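Local coordinates for protein cytochrome P450 268A2 Cyp268A2 (Mycobacterium marinum, PDB 6BLD) that belongs to the cytochrome P450 superfamily, a largely helical fold that holds a haem, here modelled together with (3E,5E)-6,10-dimethylundeca-3,5,9-trien-2-one, at residues 68-73 and 334-339; 222-227 and 234-239; 139-144 and 387-392; 17-22 and 48-53. All blocks are in the same frame, centred on the assembly; numbering follows the deposited sequence.

Interaction 1 (68-73 and 334-339); sequences ADIVAV and MFYASG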
loop_
_atom_site.group_PDB
_atom_site.type_symbol
_atom_site.label_atom_id
_atom_site.label_comp_id
_atom_site.label_asym_id
_atom_site.label_seq_id
_atom_site.Cartn_x
_atom_site.Cartn_y
_atom_site.Cartn_z
ATOM N N ALA A 68 -16.113 7.158 -7.812
ATOM C CA ALA A 68 -16.672 6.491 -8.984
ATOM C C ALA A 68 -15.711 6.539 -10.165
ATOM O O ALA A 68 -15.573 5.556 -10.903
ATOM C CB ALA A 68 -18.015 7.119 -9.358
ATOM N N ASP A 69 -15.031 7.671 -10.359
ATOM C CA ASP A 69 -14.080 7.774 -11.461
ATOM C C ASP A 69 -12.837 6.931 -11.208
ATOM O O ASP A 69 -12.250 6.393 -12.154
ATOM C CB ASP A 69 -13.698 9.236 -11.691
ATOM C CG ASP A 69 -14.845 10.058 -12.250
ATOM O OD1 ASP A 69 -15.677 9.492 -12.986
ATOM O OD2 ASP A 69 -14.911 11.271 -11.954
ATOM N N ILE A 70 -12.423 6.806 -9.943
ATOM C CA ILE A 70 -11.297 5.940 -9.604
ATOM C C ILE A 70 -11.630 4.490 -9.929
ATOM O O ILE A 70 -10.794 3.745 -10.455
ATOM C CB ILE A 70 -10.916 6.126 -8.122
ATOM C CG1 ILE A 70 -10.201 7.465 -7.927
ATOM C CG2 ILE A 70 -10.064 4.964 -7.620
ATOM C CD1 ILE A 70 -9.900 7.788 -6.488
ATOM N N VAL A 71 -12.864 4.072 -9.638
ATOM C CA VAL A 71 -13.306 2.729 -10.005
ATOM C C VAL A 71 -13.331 2.571 -11.520
ATOM O O VAL A 71 -12.939 1.528 -12.058
ATOM C CB VAL A 71 -14.682 2.438 -9.374
ATOM C CG1 VAL A 71 -15.310 1.196 -9.987
ATOM C CG2 VAL A 71 -14.548 2.286 -7.863
ATOM N N ALA A 72 -13.774 3.611 -12.235
ATOM C CA ALA A 72 -13.836 3.539 -13.692
ATOM C C ALA A 72 -12.455 3.323 -14.299
ATOM O O ALA A 72 -12.286 2.487 -15.194
ATOM C CB ALA A 72 -14.475 4.809 -14.254
ATOM N N VAL A 73 -11.453 4.064 -13.823
ATOM C CA VAL A 73 -10.097 3.898 -14.338
ATOM C C VAL A 73 -9.555 2.517 -13.985
ATOM O O VAL A 73 -8.937 1.846 -14.820
ATOM C CB VAL A 73 -9.184 5.021 -13.809
ATOM C CG1 VAL A 73 -7.722 4.726 -14.125
ATOM C CG2 VAL A 73 -9.602 6.364 -14.394
ATOM N N MET A 334 -4.801 8.159 -9.783
ATOM C CA MET A 334 -5.917 7.906 -8.882
ATOM C C MET A 334 -5.515 8.296 -7.465
ATOM O O MET A 334 -4.496 7.821 -6.952
ATOM C CB MET A 334 -6.311 6.430 -8.934
ATOM C CG MET A 334 -6.819 5.974 -10.287
ATOM S SD MET A 334 -7.525 4.325 -10.214
ATOM C CE MET A 334 -6.250 3.323 -10.928
ATOM N N PHE A 335 -6.303 9.166 -6.841
ATOM C CA PHE A 335 -6.026 9.643 -5.488
ATOM C C PHE A 335 -6.988 8.938 -4.536
ATOM O O PHE A 335 -8.101 9.403 -4.282
ATOM C CB PHE A 335 -6.141 11.160 -5.416
ATOM C CG PHE A 335 -5.055 11.875 -6.168
ATOM C CD1 PHE A 335 -3.832 12.121 -5.568
ATOM C CD2 PHE A 335 -5.251 12.289 -7.476
ATOM C CE1 PHE A 335 -2.822 12.775 -6.256
ATOM C CE2 PHE A 335 -4.248 12.944 -8.169
ATOM C CZ PHE A 335 -3.030 13.187 -7.557
ATOM N N TYR A 336 -6.538 7.798 -4.003
ATOM C CA TYR A 336 -7.407 6.949 -3.194
ATOM C C TYR A 336 -7.879 7.648 -1.924
ATOM O O TYR A 336 -8.999 7.402 -1.464
ATOM C CB TYR A 336 -6.683 5.652 -2.842
ATOM C CG TYR A 336 -6.222 4.854 -4.040
ATOM C CD1 TYR A 336 -4.882 4.531 -4.211
ATOM C CD2 TYR A 336 -7.129 4.417 -4.996
ATOM C CE1 TYR A 336 -4.459 3.795 -5.303
ATOM C CE2 TYR A 336 -6.716 3.682 -6.089
ATOM C CZ TYR A 336 -5.382 3.373 -6.237
ATOM O OH TYR A 336 -4.973 2.637 -7.325
ATOM N N ALA A 337 -7.041 8.508 -1.337
ATOM C CA ALA A 337 -7.465 9.248 -0.152
ATOM C C ALA A 337 -8.599 10.210 -0.473
ATOM O O ALA A 337 -9.478 10.437 0.366
ATOM C CB ALA A 337 -6.282 10.004 0.454
ATOM N N SER A 338 -8.595 10.788 -1.676
ATOM C CA SER A 338 -9.712 11.628 -2.090
ATOM C C SER A 338 -10.959 10.792 -2.346
ATOM O O SER A 338 -12.067 11.182 -1.956
ATOM C CB SER A 338 -9.335 12.427 -3.337
ATOM O OG SER A 338 -10.445 13.162 -3.820
ATOM N N GLY A 339 -10.797 9.636 -2.993
ATOM C CA GLY A 339 -11.936 8.772 -3.246
ATOM C C GLY A 339 -12.561 8.219 -1.982
ATOM O O GLY A 339 -13.775 7.995 -1.933
#
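Ile-70, on helix 67-75, and Met-334, near the end of strand 331-335, carry this contact, their CA atoms 5.8 Å apart. The two branches of Ile-70 divide the work. CG2, anti to the backbone N, meets the sulfur, with CG2 to Met-334 SD at 3.7 Å, and also touches the Tyr-336 ring obliquely, CG2 lying 3.9 Å from Tyr-336 CE2. The other branch reaches past the strand end toward the start of helix 336-339: Ile-70 CD1 comes within 3.3 Å of Phe-335 O and packs directly on the backbone CA of Gly-339, which has no side chain, at 4.0 Å. Met-334 bends at chi3 (-103°), which places CE near Val-73, 3.8 Å from Val-73 CG1; Met-334 and Val-73 lie alongside, running opposite ways.

Further out, Phe-335 is the N-cap residue of helix 336-339. The backbone of Met-334 is paired with Phe-311 and that of Phe-335 with Val-64, fixing the strand between its two neighbours in the five-stranded mixed sheet. Tyr-336 lies about 4 Å from the haem, side chain to cofactor.

Every touching residue is buried, and the partners are methyls, a thioether and a ring, though two of the closest approaches are to backbone carbonyl oxygens: Ile-70 CD1 to Phe-335 O, and Met-334 SD to Ile-70 O at 3.3 Å. No hydrogen bond joins the two segments. The strand's backbone bonds go to its sheet neighbours, Phe-335 O takes the one from Gly-339 N and Ile-70 O that from Ser-74 OG, so the chemistry implies cohesion by apolar surface fit.

Interaction 2 (222-227 and 234-239); sequences ERRDRP and ALVNAE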
loop_
_atom_site.group_PDB
_atom_site.type_symbol
_atom_site.label_atom_id
_atom_site.label_comp_id
_atom_site.label_asym_id
_atom_site.label_seq_id
_atom_site.Cartn_x
_atom_site.Cartn_y
_atom_site.Cartn_z
ATOM N N GLU A 222 17.844 -21.672 -3.136
ATOM C CA GLU A 222 17.518 -22.679 -2.130
ATOM C C GLU A 222 16.281 -23.475 -2.525
ATOM O O GLU A 222 16.241 -24.698 -2.353
ATOM C CB GLU A 222 17.313 -22.015 -0.769
ATOM C CG GLU A 222 16.767 -22.954 0.296
ATOM C CD GLU A 222 15.974 -22.232 1.366
ATOM O OE1 GLU A 222 16.596 -21.650 2.279
ATOM O OE2 GLU A 222 14.727 -22.249 1.297
ATOM N N ARG A 223 15.266 -22.799 -3.070
ATOM C CA ARG A 223 14.002 -23.461 -3.367
ATOM C C ARG A 223 14.054 -24.231 -4.681
ATOM O O ARG A 223 13.265 -25.159 -4.876
ATOM C CB ARG A 223 12.856 -22.456 -3.388
ATOM C CG ARG A 223 12.595 -21.799 -2.055
ATOM C CD ARG A 223 12.098 -22.810 -1.033
ATOM N NE ARG A 223 11.169 -22.224 -0.064
ATOM C CZ ARG A 223 11.233 -22.407 1.254
ATOM N NH1 ARG A 223 10.335 -21.825 2.040
ATOM N NH2 ARG A 223 12.175 -23.170 1.790
ATOM N N ARG A 224 14.967 -23.880 -5.587
ATOM C CA ARG A 224 15.109 -24.657 -6.815
ATOM C C ARG A 224 15.770 -26.007 -6.554
ATOM O O ARG A 224 15.517 -26.974 -7.281
ATOM C CB ARG A 224 15.898 -23.857 -7.852
ATOM C CG ARG A 224 15.101 -22.723 -8.484
ATOM C CD ARG A 224 15.801 -22.164 -9.715
ATOM N NE ARG A 224 15.260 -20.862 -10.094
ATOM C CZ ARG A 224 15.861 -19.703 -9.840
ATOM N NH1 ARG A 224 17.029 -19.684 -9.213
ATOM N NH2 ARG A 224 15.295 -18.564 -10.216
ATOM N N ASP A 225 16.613 -26.090 -5.526
ATOM C CA ASP A 225 17.193 -27.361 -5.112
ATOM C C ASP A 225 16.118 -28.241 -4.489
ATOM O O ASP A 225 15.779 -29.298 -5.030
ATOM C CB ASP A 225 18.336 -27.140 -4.122
ATOM C CG ASP A 225 19.617 -26.695 -4.796
ATOM O OD1 ASP A 225 19.588 -26.430 -6.016
ATOM O OD2 ASP A 225 20.653 -26.606 -4.104
ATOM N N ARG A 226 15.584 -27.811 -3.349
ATOM C CA ARG A 226 14.513 -28.524 -2.656
ATOM C C ARG A 226 13.264 -27.656 -2.657
ATOM O O ARG A 226 13.151 -26.721 -1.843
ATOM C CB ARG A 226 14.927 -28.876 -1.228
ATOM C CG ARG A 226 13.808 -29.443 -0.366
ATOM C CD ARG A 226 14.026 -29.124 1.108
ATOM N NE ARG A 226 14.748 -27.870 1.301
ATOM C CZ ARG A 226 15.986 -27.787 1.784
ATOM N NH1 ARG A 226 16.641 -28.890 2.119
ATOM N NH2 ARG A 226 16.568 -26.603 1.925
ATOM N N PRO A 227 12.311 -27.906 -3.552
ATOM C CA PRO A 227 11.094 -27.092 -3.575
ATOM C C PRO A 227 10.219 -27.357 -2.362
ATOM O O PRO A 227 10.205 -28.456 -1.800
ATOM C CB PRO A 227 10.397 -27.528 -4.870
ATOM C CG PRO A 227 10.922 -28.899 -5.134
ATOM C CD PRO A 227 12.336 -28.904 -4.635
ATOM N N ALA A 234 6.791 -22.188 -5.565
ATOM C CA ALA A 234 6.007 -22.319 -6.785
ATOM C C ALA A 234 6.445 -21.317 -7.843
ATOM O O ALA A 234 6.388 -21.619 -9.039
ATOM C CB ALA A 234 4.520 -22.151 -6.472
ATOM N N LEU A 235 6.896 -20.133 -7.428
ATOM C CA LEU A 235 7.299 -19.116 -8.394
ATOM C C LEU A 235 8.604 -19.494 -9.084
ATOM O O LEU A 235 8.703 -19.444 -10.316
ATOM C CB LEU A 235 7.428 -17.760 -7.703
ATOM C CG LEU A 235 7.989 -16.633 -8.571
ATOM C CD1 LEU A 235 6.892 -16.019 -9.426
ATOM C CD2 LEU A 235 8.662 -15.578 -7.713
ATOM N N VAL A 236 9.622 -19.875 -8.307
ATOM C CA VAL A 236 10.937 -20.160 -8.878
ATOM C C VAL A 236 11.012 -21.517 -9.558
ATOM O O VAL A 236 11.960 -21.768 -10.312
ATOM C CB VAL A 236 12.035 -20.075 -7.801
ATOM C CG1 VAL A 236 11.906 -18.779 -7.014
ATOM C CG2 VAL A 236 11.974 -21.279 -6.869
ATOM N N ASN A 237 10.043 -22.400 -9.318
ATOM C CA ASN A 237 10.022 -23.721 -9.931
ATOM C C ASN A 237 9.004 -23.841 -11.055
ATOM O O ASN A 237 8.943 -24.887 -11.709
ATOM C CB ASN A 237 9.740 -24.793 -8.870
ATOM C CG ASN A 237 10.897 -24.981 -7.911
ATOM O OD1 ASN A 237 11.949 -25.502 -8.283
ATOM N ND2 ASN A 237 10.709 -24.557 -6.666
ATOM N N ALA A 238 8.207 -22.805 -11.296
ATOM C CA ALA A 238 7.177 -22.867 -12.322
ATOM C C ALA A 238 7.785 -22.773 -13.715
ATOM O O ALA A 238 8.851 -22.184 -13.919
ATOM C CB ALA A 238 6.157 -21.746 -12.132
ATOM N N GLU A 239 7.088 -23.365 -14.679
ATOM C CA GLU A 239 7.468 -23.300 -16.084
ATOM C C GLU A 239 6.551 -22.301 -16.778
ATOM O O GLU A 239 5.361 -22.573 -16.973
ATOM C CB GLU A 239 7.380 -24.678 -16.737
ATOM C CG GLU A 239 8.528 -25.001 -17.680
ATOM C CD GLU A 239 9.815 -25.333 -16.944
ATOM O OE1 GLU A 239 10.872 -25.422 -17.605
ATOM O OE2 GLU A 239 9.773 -25.505 -15.706
HETATM O O HOH W 1 12.973 -19.225 -11.459
#
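Asn-237 ND2 donates to Arg-223 O over 3.2 Å, with an N-H...O angle of 166°. The acceptor lies almost exactly in the amide plane of Asn-237, yet the nitrogen stands above the carbonyl plane, 61° out of it. A second acceptor, Ser-233 O one turn earlier in the same helix, also takes a bond from this ND2, so the amide is held from both its own helix and the facing one. Arg-224 addresses the carbonyl of Val-236 twice: directly from NE in a weak bond of 3.4 Å, and through water 1, which accepts from Arg-224 NH2 at 2.7 Å and can donate to Val-236 O, at 3.0 Å, among other acceptors. The water sits at the guanidinium edge, in its plane.

Alongside these bonds, Val-236 CG2 is the apolar contact point, 3.8 Å from both Arg-223 CB and Arg-224 CG. Pro-227 CB closes on the amide, 3.5 Å from Asn-237 ND2. The head of Arg-223 turns away after bends at chi2 and chi3, toward its salt bridges with Glu-222 and Asp-230.

Together the two segments make a surface contact between the C-terminal ends of helix 201-225 and helix 231-237, joined by a short connection. Helix 247-278 touches it through Val-250, which meets both Arg-224 and Val-236, while Leu-235 and Ala-238 lean on helix 109-117.

Interaction 3 (139-144 and 387-392); sequences GIVDEL and GELLVQ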
loop_
_atom_site.group_PDB
_atom_site.type_symbol
_atom_site.label_atom_id
_atom_site.label_comp_id
_atom_site.label_asym_id
_atom_site.label_seq_id
_atom_site.Cartn_x
_atom_site.Cartn_y
_atom_site.Cartn_z
ATOM N N GLY A 139 1.879 -13.128 20.505
ATOM C CA GLY A 139 3.229 -12.954 21.008
ATOM C C GLY A 139 3.770 -11.555 20.797
ATOM O O GLY A 139 4.559 -11.065 21.610
ATOM N N ILE A 140 3.364 -10.896 19.710
ATOM C CA ILE A 140 3.835 -9.539 19.447
ATOM C C ILE A 140 3.269 -8.571 20.479
ATOM O O ILE A 140 3.997 -7.749 21.048
ATOM C CB ILE A 140 3.476 -9.115 18.010
ATOM C CG1 ILE A 140 4.454 -9.744 17.016
ATOM C CG2 ILE A 140 3.488 -7.601 17.875
ATOM C CD1 ILE A 140 3.892 -9.913 15.626
ATOM N N VAL A 141 1.962 -8.657 20.741
ATOM C CA VAL A 141 1.357 -7.797 21.753
ATOM C C VAL A 141 1.888 -8.143 23.139
ATOM O O VAL A 141 2.030 -7.261 23.996
ATOM C CB VAL A 141 -0.179 -7.897 21.690
ATOM C CG1 VAL A 141 -0.821 -7.004 22.740
ATOM C CG2 VAL A 141 -0.675 -7.522 20.302
ATOM N N ASP A 142 2.201 -9.418 23.379
ATOM C CA ASP A 142 2.804 -9.809 24.648
ATOM C C ASP A 142 4.178 -9.172 24.817
ATOM O O ASP A 142 4.494 -8.616 25.876
ATOM C CB ASP A 142 2.901 -11.333 24.735
ATOM C CG ASP A 142 3.494 -11.805 26.049
ATOM O OD1 ASP A 142 2.988 -11.393 27.113
ATOM O OD2 ASP A 142 4.466 -12.589 26.018
ATOM N N GLU A 143 5.012 -9.241 23.776
ATOM C CA GLU A 143 6.322 -8.599 23.834
ATOM C C GLU A 143 6.198 -7.084 23.931
ATOM O O GLU A 143 7.038 -6.435 24.565
ATOM C CB GLU A 143 7.155 -8.986 22.613
ATOM C CG GLU A 143 7.591 -10.442 22.593
ATOM C CD GLU A 143 7.843 -10.953 21.188
ATOM O OE1 GLU A 143 7.499 -12.121 20.907
ATOM O OE2 GLU A 143 8.385 -10.187 20.362
ATOM N N LEU A 144 5.167 -6.506 23.311
ATOM C CA LEU A 144 4.929 -5.074 23.452
ATOM C C LEU A 144 4.587 -4.717 24.893
ATOM O O LEU A 144 5.045 -3.694 25.415
ATOM C CB LEU A 144 3.808 -4.634 22.511
ATOM C CG LEU A 144 3.235 -3.233 22.737
ATOM C CD1 LEU A 144 4.237 -2.170 22.324
ATOM C CD2 LEU A 144 1.920 -3.053 21.993
ATOM N N GLY A 387 -7.526 -7.572 17.769
ATOM C CA GLY A 387 -8.148 -8.394 18.791
ATOM C C GLY A 387 -7.205 -8.687 19.941
ATOM O O GLY A 387 -7.619 -8.724 21.102
ATOM N N GLU A 388 -5.920 -8.891 19.636
ATOM C CA GLU A 388 -4.943 -9.151 20.687
ATOM C C GLU A 388 -4.611 -7.891 21.471
ATOM O O GLU A 388 -4.357 -7.966 22.679
ATOM C CB GLU A 388 -3.671 -9.754 20.092
ATOM C CG GLU A 388 -3.808 -11.213 19.709
ATOM C CD GLU A 388 -4.445 -12.042 20.808
ATOM O OE1 GLU A 388 -4.097 -11.842 21.992
ATOM O OE2 GLU A 388 -5.302 -12.891 20.489
ATOM N N LEU A 389 -4.598 -6.732 20.808
ATOM C CA LEU A 389 -4.394 -5.480 21.527
ATOM C C LEU A 389 -5.528 -5.217 22.506
ATOM O O LEU A 389 -5.314 -4.593 23.551
ATOM C CB LEU A 389 -4.258 -4.317 20.542
ATOM C CG LEU A 389 -2.934 -4.225 19.778
ATOM C CD1 LEU A 389 -3.056 -3.265 18.601
ATOM C CD2 LEU A 389 -1.798 -3.809 20.700
ATOM N N LEU A 390 -6.735 -5.689 22.193
ATOM C CA LEU A 390 -7.853 -5.546 23.116
ATOM C C LEU A 390 -7.874 -6.657 24.159
ATOM O O LEU A 390 -8.399 -6.457 25.260
ATOM C CB LEU A 390 -9.172 -5.521 22.344
ATOM C CG LEU A 390 -9.394 -4.313 21.431
ATOM C CD1 LEU A 390 -10.852 -4.213 21.010
ATOM C CD2 LEU A 390 -8.943 -3.033 22.113
ATOM N N VAL A 391 -7.314 -7.823 23.838
ATOM C CA VAL A 391 -7.259 -8.914 24.806
ATOM C C VAL A 391 -6.213 -8.621 25.877
ATOM O O VAL A 391 -6.471 -8.772 27.077
ATOM C CB VAL A 391 -6.979 -10.251 24.094
ATOM C CG1 VAL A 391 -6.290 -11.233 25.036
ATOM C CG2 VAL A 391 -8.270 -10.846 23.557
ATOM N N GLN A 392 -5.026 -8.180 25.463
ATOM C CA GLN A 392 -3.900 -8.048 26.379
ATOM C C GLN A 392 -3.768 -6.645 26.962
ATOM O O GLN A 392 -3.463 -6.499 28.152
ATOM C CB GLN A 392 -2.602 -8.436 25.666
ATOM C CG GLN A 392 -2.654 -9.798 24.990
ATOM C CD GLN A 392 -1.279 -10.405 24.796
ATOM O OE1 GLN A 392 -0.351 -10.122 25.554
ATOM N NE2 GLN A 392 -1.139 -11.242 23.775
#
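Val-141 and Leu-389 mark the nearest backbone approach, 6.2 Å between CA atoms, where the segment axes of two helices pass 9.3 Å apart at a signed crossing angle of -45°. Val-141 is the central side chain, packing on Glu-388, Leu-389 and Gln-392. Its CG1, anti to the backbone N (chi1 -180°), points at the backbone of the facing helix and lies 3.7 Å from both Glu-388 O and Gln-392 CB. Its CG2 rests against Glu-388 CB, also at 3.7 Å, and against Leu-389 CD2. That same leucine methyl receives Leu-144 from the next turn, CD2 to CD2 at 4.0 Å, with the two side chains crossing at about a right angle.

In the P450 fold this joins helix 123-147 to helix 375-392, the long helix that follows the haem-binding loop; their contact is near the C-terminal end of the latter, well away from the chain's centre. Leu-144 and Leu-389 also touch helix 153-158, through His-156 and Phe-153 respectively.

Beside the apolar contacts the packing turns polar. Gln-392, extended beyond CG, lays its amide across the backbone of Asp-142, with OE1 3.3 Å from Asp-142 CA; the carboxylate and amide planes are 41° apart. The OE1 to Asp-142 N approach has too poor an angle to count as a bond. Gln-392 NE2 instead donates to Lys-138 O, Glu-388 pairs with Lys-138 NZ, and Asp-142 forms a salt bridge with Arg-145.

Interaction 4 (17-22 and 48-53); sequences SSRAFW and VEDALI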
loop_
_atom_site.group_PDB
_atom_site.type_symbol
_atom_site.label_atom_id
_atom_site.label_comp_id
_atom_site.label_asym_id
_atom_site.label_seq_id
_atom_site.Cartn_x
_atom_site.Cartn_y
_atom_site.Cartn_z
ATOM N N SER A 17 1.338 18.793 -6.913
ATOM C CA SER A 17 2.627 18.309 -7.386
ATOM C C SER A 17 3.815 18.730 -6.536
ATOM O O SER A 17 4.870 18.093 -6.636
ATOM C CB SER A 17 2.875 18.780 -8.828
ATOM O OG SER A 17 1.685 18.731 -9.595
ATOM N N SER A 18 3.689 19.769 -5.717
ATOM C CA SER A 18 4.836 20.299 -4.999
ATOM C C SER A 18 5.224 19.394 -3.832
ATOM O O SER A 18 4.424 18.601 -3.328
ATOM C CB SER A 18 4.547 21.711 -4.487
ATOM O OG SER A 18 3.702 21.680 -3.351
ATOM N N ARG A 19 6.484 19.525 -3.409
ATOM C CA ARG A 19 6.961 18.783 -2.246
ATOM C C ARG A 19 6.241 19.224 -0.978
ATOM O O ARG A 19 5.937 18.397 -0.110
ATOM C CB ARG A 19 8.471 18.971 -2.093
ATOM C CG ARG A 19 9.317 18.002 -2.900
ATOM C CD ARG A 19 8.760 16.592 -2.830
ATOM N NE ARG A 19 9.400 15.705 -3.797
ATOM C CZ ARG A 19 10.434 14.919 -3.516
ATOM N NH1 ARG A 19 10.945 14.905 -2.292
ATOM N NH2 ARG A 19 10.955 14.141 -4.457
ATOM N N ALA A 20 5.962 20.524 -0.855
ATOM C CA ALA A 20 5.323 21.037 0.352
ATOM C C ALA A 20 3.898 20.517 0.491
ATOM O O ALA A 20 3.433 20.265 1.608
ATOM C CB ALA A 20 5.338 22.565 0.344
ATOM N N PHE A 21 3.190 20.353 -0.629
ATOM C CA PHE A 21 1.837 19.808 -0.571
ATOM C C PHE A 21 1.841 18.390 -0.019
ATOM O O PHE A 21 0.967 18.019 0.775
ATOM C CB PHE A 21 1.195 19.841 -1.958
ATOM C CG PHE A 21 -0.188 19.254 -2.000
ATOM C CD1 PHE A 21 -1.284 20.001 -1.599
ATOM C CD2 PHE A 21 -0.395 17.955 -2.443
ATOM C CE1 PHE A 21 -2.558 19.465 -1.636
ATOM C CE2 PHE A 21 -1.667 17.414 -2.482
ATOM C CZ PHE A 21 -2.751 18.172 -2.078
ATOM N N TRP A 22 2.818 17.581 -0.422
ATOM C CA TRP A 22 2.924 16.209 0.048
ATOM C C TRP A 22 3.694 16.094 1.356
ATOM O O TRP A 22 3.824 14.986 1.887
ATOM C CB TRP A 22 3.563 15.339 -1.038
ATOM C CG TRP A 22 2.654 15.192 -2.214
ATOM C CD1 TRP A 22 2.805 15.759 -3.446
ATOM C CD2 TRP A 22 1.426 14.456 -2.260
ATOM N NE1 TRP A 22 1.754 15.409 -4.260
ATOM C CE2 TRP A 22 0.894 14.608 -3.555
ATOM C CE3 TRP A 22 0.731 13.673 -1.331
ATOM C CZ2 TRP A 22 -0.301 14.010 -3.945
ATOM C CZ3 TRP A 22 -0.457 13.079 -1.722
ATOM C CH2 TRP A 22 -0.960 13.251 -3.017
ATOM N N VAL A 48 5.047 15.726 -10.823
ATOM C CA VAL A 48 5.517 15.896 -9.451
ATOM C C VAL A 48 6.833 16.660 -9.452
ATOM O O VAL A 48 7.785 16.293 -10.152
ATOM C CB VAL A 48 5.664 14.528 -8.765
ATOM C CG1 VAL A 48 6.368 14.675 -7.424
ATOM C CG2 VAL A 48 4.305 13.874 -8.590
ATOM N N GLU A 49 6.888 17.732 -8.666
ATOM C CA GLU A 49 8.064 18.587 -8.622
ATOM C C GLU A 49 9.182 17.937 -7.817
ATOM O O GLU A 49 8.939 17.153 -6.892
ATOM C CB GLU A 49 7.714 19.946 -8.015
ATOM C CG GLU A 49 6.611 20.688 -8.754
ATOM C CD GLU A 49 6.244 22.001 -8.092
ATOM O OE1 GLU A 49 6.762 22.281 -6.990
ATOM O OE2 GLU A 49 5.437 22.754 -8.675
ATOM N N ASP A 50 10.421 18.276 -8.180
ATOM C CA ASP A 50 11.614 17.769 -7.501
ATOM C C ASP A 50 11.608 16.244 -7.446
ATOM O O ASP A 50 11.965 15.632 -6.437
ATOM C CB ASP A 50 11.743 18.367 -6.098
ATOM C CG ASP A 50 11.866 19.879 -6.119
ATOM O OD1 ASP A 50 12.557 20.407 -7.017
ATOM O OD2 ASP A 50 11.274 20.539 -5.239
ATOM N N ALA A 51 11.193 15.625 -8.549
ATOM C CA ALA A 51 11.053 14.179 -8.597
ATOM C C ALA A 51 12.425 13.504 -8.571
ATOM O O ALA A 51 13.466 14.135 -8.767
ATOM C CB ALA A 51 10.276 13.761 -9.845
ATOM N N LEU A 52 12.410 12.191 -8.318
ATOM C CA LEU A 52 13.650 11.421 -8.337
ATOM C C LEU A 52 14.336 11.508 -9.693
ATOM O O LEU A 52 15.569 11.452 -9.771
ATOM C CB LEU A 52 13.370 9.962 -7.976
ATOM C CG LEU A 52 12.916 9.691 -6.541
ATOM C CD1 LEU A 52 12.383 8.272 -6.404
ATOM C CD2 LEU A 52 14.055 9.939 -5.563
ATOM N N ILE A 53 13.561 11.646 -10.765
ATOM C CA ILE A 53 14.091 11.881 -12.102
ATOM C C ILE A 53 13.170 12.867 -12.806
ATOM O O ILE A 53 11.946 12.694 -12.804
ATOM C CB ILE A 53 14.226 10.575 -12.913
ATOM C CG1 ILE A 53 14.620 10.878 -14.359
ATOM C CG2 ILE A 53 12.941 9.763 -12.862
ATOM C CD1 ILE A 53 16.044 11.352 -14.513
HETATM O O HOH W 2 6.734 17.065 -5.280
HETATM O O HOH W 3 8.207 21.352 -4.900
#
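Arg-19 and Asp-50 cross obliquely, the guanidinium and carboxylate planes 72° apart and the charged groups not in contact: Arg-19 NE is 5.4 Å from Asp-50 OD2. What meets is the arginine stem, with Arg-19 CG 4.0 Å from Asp-50 CB, which also lies over one face of the guanidinium. A bend at chi2 (-42°) turns CD back toward Glu-49, and NE gives a weak bond to Glu-49 O at 3.4 Å. Arg-19 NH2 comes closest, 2.7 Å from Asp-50 O, but the angle is too poor for a hydrogen bond. Glu-49, extended beyond CG, passes Ser-18, bringing its OE1 within 3.4 Å of Ser-18 CB.

The two segments are tied at the backbone by Glu-49 N donating to Ser-17 O over 2.9 Å, at 164°. Here the N-terminal region of the P450 chain, including the start of the short, weakly bonded helix 19-23, meets the loop between strands 42-45 and 61-64. Ser-18 is the N-cap of that helix: its OG accepts from Phe-21 N and is also bonded to Asp-15, while Ser-17 OG binds Pro-46 O.

Water 2 sits at the guanidinium edge, in plane, and donates to Glu-49 O; its contact with Ser-17 O is short and doubtful. Water 3 accepts from Arg-19 N and donates to Glu-49 OE1 (2.7 Å) and Asp-50 OD2, linking both carboxylates to the helix start. Leu-52 touches helix 201-225.

Interaction 1 is the fully buried contact, joining sheet and helix near the haem through methyls, sulfur and a ring. Interaction 2 lies at the surface and relies on an amide, a guanidinium and a water. Interactions 3 and 4 are partly buried: 139-144 with 387-392 combines apolar side chains with an amide and carboxylates that pair mainly with residues of helix 123-147, whereas 17-22 with 48-53 is mostly backbone and water bonding. Interactions 1 and 4 touch directly, Phe-335 CE1 lying 3.6 Å from Trp-22 CZ2; no other pair does. Helix 201-225 is shared at a distance, its N-terminal part meeting Leu-52 of interaction 4 and its C-terminal end forming interaction 2.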